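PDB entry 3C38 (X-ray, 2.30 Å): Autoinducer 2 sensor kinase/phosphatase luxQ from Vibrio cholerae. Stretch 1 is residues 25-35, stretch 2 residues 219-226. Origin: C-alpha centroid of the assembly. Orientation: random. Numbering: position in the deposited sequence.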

# COMPACT_ATOMS: atom_id res chain seq x y z
N THR A 25 -4.97 -6.87 20.39
CA THR A 25 -3.80 -6.82 19.51
C THR A 25 -4.34 -6.54 18.12
O THR A 25 -3.74 -5.80 17.34
CB THR A 25 -3.01 -8.16 19.48
OG1 THR A 25 -3.65 -9.07 18.57
CG2 THR A 25 -2.93 -8.78 20.86
N SER A 26 -5.48 -7.16 17.82
CA SER A 26 -6.14 -7.01 16.53
C SER A 26 -6.43 -5.52 16.35
O SER A 26 -6.21 -4.95 15.27
CB SER A 26 -7.44 -7.81 16.54
OG SER A 26 -7.76 -8.31 15.25
N SER A 27 -6.90 -4.90 17.42
CA SER A 27 -7.23 -3.48 17.42
C SER A 27 -5.97 -2.67 17.15
O SER A 27 -5.97 -1.73 16.35
CB SER A 27 -7.82 -3.08 18.78
OG SER A 27 -8.01 -1.67 18.87
N LEU A 28 -4.89 -3.05 17.83
CA LEU A 28 -3.61 -2.38 17.67
C LEU A 28 -3.06 -2.58 16.26
O LEU A 28 -2.60 -1.63 15.62
CB LEU A 28 -2.63 -2.92 18.72
CG LEU A 28 -1.14 -2.57 18.57
CD1 LEU A 28 -0.93 -1.05 18.51
CD2 LEU A 28 -0.39 -3.17 19.76
N ILE A 29 -3.12 -3.81 15.77
CA ILE A 29 -2.62 -4.11 14.43
C ILE A 29 -3.30 -3.22 13.39
O ILE A 29 -2.64 -2.66 12.50
CB ILE A 29 -2.82 -5.60 14.10
CG1 ILE A 29 -1.84 -6.43 14.94
CG2 ILE A 29 -2.62 -5.86 12.61
CD1 ILE A 29 -2.09 -7.92 14.96
N GLN A 30 -4.61 -3.09 13.54
CA GLN A 30 -5.42 -2.26 12.64
C GLN A 30 -4.98 -0.80 12.70
O GLN A 30 -4.91 -0.13 11.66
CB GLN A 30 -6.90 -2.36 13.01
CG GLN A 30 -7.82 -1.49 12.18
CD GLN A 30 -7.88 -1.92 10.73
OE1 GLN A 30 -8.20 -3.06 10.43
NE2 GLN A 30 -7.58 -1.00 9.82
N SER A 31 -4.68 -0.31 13.90
CA SER A 31 -4.28 1.08 14.05
C SER A 31 -2.91 1.31 13.44
O SER A 31 -2.65 2.34 12.82
CB SER A 31 -4.27 1.50 15.53
OG SER A 31 -3.19 0.92 16.24
N LEU A 32 -2.02 0.33 13.63
CA LEU A 32 -0.69 0.44 13.06
C LEU A 32 -0.85 0.48 11.54
O LEU A 32 -0.19 1.28 10.87
CB LEU A 32 0.17 -0.72 13.53
CG LEU A 32 0.64 -0.51 14.98
CD1 LEU A 32 1.28 -1.78 15.53
CD2 LEU A 32 1.66 0.66 15.02
N PHE A 33 -1.74 -0.34 11.01
CA PHE A 33 -2.01 -0.36 9.56
C PHE A 33 -2.57 1.01 9.15
O PHE A 33 -2.06 1.64 8.22
CB PHE A 33 -3.03 -1.46 9.25
CG PHE A 33 -3.39 -1.57 7.79
CD1 PHE A 33 -4.71 -1.33 7.37
CD2 PHE A 33 -2.44 -1.94 6.84
CE1 PHE A 33 -5.07 -1.47 6.01
CE2 PHE A 33 -2.79 -2.08 5.50
CZ PHE A 33 -4.11 -1.84 5.08
N ASP A 34 -3.60 1.48 9.84
CA ASP A 34 -4.19 2.79 9.55
C ASP A 34 -3.12 3.87 9.57
O ASP A 34 -3.10 4.75 8.71
CB ASP A 34 -5.25 3.16 10.60
CG ASP A 34 -6.43 2.23 10.60
OD1 ASP A 34 -6.66 1.58 9.56
OD2 ASP A 34 -7.14 2.18 11.63
N PHE A 35 -2.24 3.80 10.56
CA PHE A 35 -1.18 4.79 10.69
C PHE A 35 -0.35 4.93 9.41
O PHE A 35 -0.08 6.06 8.97
CB PHE A 35 -0.27 4.45 11.88
CG PHE A 35 0.75 5.51 12.17
CD1 PHE A 35 0.36 6.71 12.78
CD2 PHE A 35 2.07 5.35 11.77
CE1 PHE A 35 1.29 7.75 12.98
CE2 PHE A 35 3.01 6.38 11.97
CZ PHE A 35 2.62 7.58 12.57
N GLY A 219 -3.25 -15.51 16.35
CA GLY A 219 -4.40 -14.65 16.20
C GLY A 219 -4.62 -14.31 14.74
O GLY A 219 -3.70 -14.42 13.93
N GLN A 220 -5.85 -13.92 14.40
CA GLN A 220 -6.19 -13.53 13.04
C GLN A 220 -6.83 -12.15 13.06
O GLN A 220 -7.66 -11.86 13.92
CB GLN A 220 -7.17 -14.53 12.42
CG GLN A 220 -6.52 -15.74 11.82
CD GLN A 220 -7.52 -16.69 11.18
OE1 GLN A 220 -8.25 -16.31 10.25
NE2 GLN A 220 -7.55 -17.92 11.66
N THR A 221 -6.43 -11.30 12.12
CA THR A 221 -6.99 -9.96 12.03
C THR A 221 -7.24 -9.57 10.59
O THR A 221 -6.29 -9.43 9.81
CB THR A 221 -6.05 -8.89 12.64
OG1 THR A 221 -5.87 -9.14 14.04
CG2 THR A 221 -6.66 -7.50 12.46
N PHE A 222 -8.50 -9.41 10.23
CA PHE A 222 -8.82 -9.00 8.88
C PHE A 222 -8.83 -7.48 8.89
O PHE A 222 -9.58 -6.86 9.63
CB PHE A 222 -10.16 -9.59 8.43
CG PHE A 222 -10.07 -11.04 8.06
CD1 PHE A 222 -10.04 -12.03 9.04
CD2 PHE A 222 -9.95 -11.42 6.72
CE1 PHE A 222 -9.89 -13.38 8.70
CE2 PHE A 222 -9.80 -12.76 6.36
CZ PHE A 222 -9.77 -13.75 7.35
N LEU A 223 -7.95 -6.90 8.09
CA LEU A 223 -7.80 -5.45 8.01
C LEU A 223 -8.93 -4.72 7.31
O LEU A 223 -9.45 -5.15 6.28
CB LEU A 223 -6.48 -5.10 7.30
CG LEU A 223 -5.19 -5.66 7.91
CD1 LEU A 223 -3.98 -5.32 7.03
CD2 LEU A 223 -5.02 -5.11 9.32
N GLU A 224 -9.32 -3.59 7.89
CA GLU A 224 -10.34 -2.75 7.27
C GLU A 224 -9.58 -1.66 6.52
O GLU A 224 -8.53 -1.20 6.97
CB GLU A 224 -11.25 -2.10 8.32
CG GLU A 224 -12.00 -3.07 9.20
CD GLU A 224 -13.07 -2.38 10.04
OE1 GLU A 224 -12.83 -1.24 10.49
OE2 GLU A 224 -14.13 -3.00 10.25
N VAL A 225 -10.10 -1.28 5.36
CA VAL A 225 -9.51 -0.21 4.57
C VAL A 225 -10.65 0.80 4.47
O VAL A 225 -11.71 0.49 3.93
CB VAL A 225 -9.12 -0.70 3.16
CG1 VAL A 225 -8.83 0.49 2.25
CG2 VAL A 225 -7.89 -1.58 3.25
N GLU A 226 -10.45 2.00 5.00
CA GLU A 226 -11.50 3.02 4.98
C GLU A 226 -12.69 2.45 5.75
O GLU A 226 -13.82 2.51 5.29
CB GLU A 226 -11.93 3.34 3.54
CG GLU A 226 -10.86 3.95 2.63
CD GLU A 226 -10.36 5.31 3.10
OE1 GLU A 226 -10.89 5.84 4.11
OE2 GLU A 226 -9.45 5.86 2.47
O HOH W 1 -9.76 -4.85 11.71
O HOH W 2 -7.39 1.24 6.85

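Part of a helix, residues 25-35, lies against an extended strand that begins before Gly219, and the two run in broadly the same direction, their axes 38° apart and 8.5 Å distant at closest approach. They diverge as they go: the nearest CA atoms are 5.4 Å apart for Ser26 and Thr221, but 7.9 Å apart for Asp34 and Val225. Small polar residues occupy the narrow end, and longer side chains bridge the wider part.

At the narrow end, Ser26 OG and Thr221 OG1 form a very short hydrogen bond of 2.4 Å, in which either hydroxyl could be the donor. Serine and threonine suit this place because a hydroxyl one bond beyond CB can reach its partner where two backbones come close. Thr221 points its CA-to-CB bond toward the helix, and its OG1 also lies 4.1 Å from Ile29 CD1, so the polar pair borders directly on apolar packing.

The centre of the polar network is Gln30, whose carboxamide meets the backbone of Glu224 at two points. Glu224 N donates to Gln30 OE1 at 2.8 Å with a nearly straight angle of 171°, and Gln30 NE2 donates to Glu224 O at 3.0 Å with a more bent angle of 152°. An amide side chain is apt here, since it carries an acceptor and a donor side by side and can satisfy the N-H and the C=O of one residue together. Its CA-to-CB bond points sideways, but the chi angles, t then p, bring its end nearer the strand.

Both ends of the carboxamide have further partners. Gln30 OE1 accepts a second hydrogen bond, at 2.7 Å from water 1, which also donates to Phe222 O at 2.9 Å and so links the side chain to another strand carbonyl. Gln30 NE2 makes a second donation, to Asp34 OD1 at 2.8 Å, one helical turn along. Asp34 OD1 and Glu224 O, both acceptors 4.2 Å apart, are joined by two shared donors: Gln30 NE2 gives to each, and water 2 also donates to Asp34 OD1 at 2.8 Å and to Glu224 O at 2.7 Å. The Glu224 side chain takes part in none of these bonds.

Beside this network lies an apolar seam centred on Leu223. Leu223 CD2 packs 4.1 Å from Ile29 CG2, and Leu223 CD1 sits 3.7 Å from the centroid of the Phe33 ring, only 9° off the ring normal. That is a CH-pi contact over the face, for which a leucine methyl is well shaped. The edge of the same ring is used too, with Phe33 CE1 at 3.9 Å from Val225 CG2 and 3.6 Å from Glu224 O. Phenylalanine, pointing toward the strand, is long enough to fill the space where the backbones separate. Ile29 and Phe33, one turn apart and both pointing toward the strand, are bridged by Leu223, which packs against each.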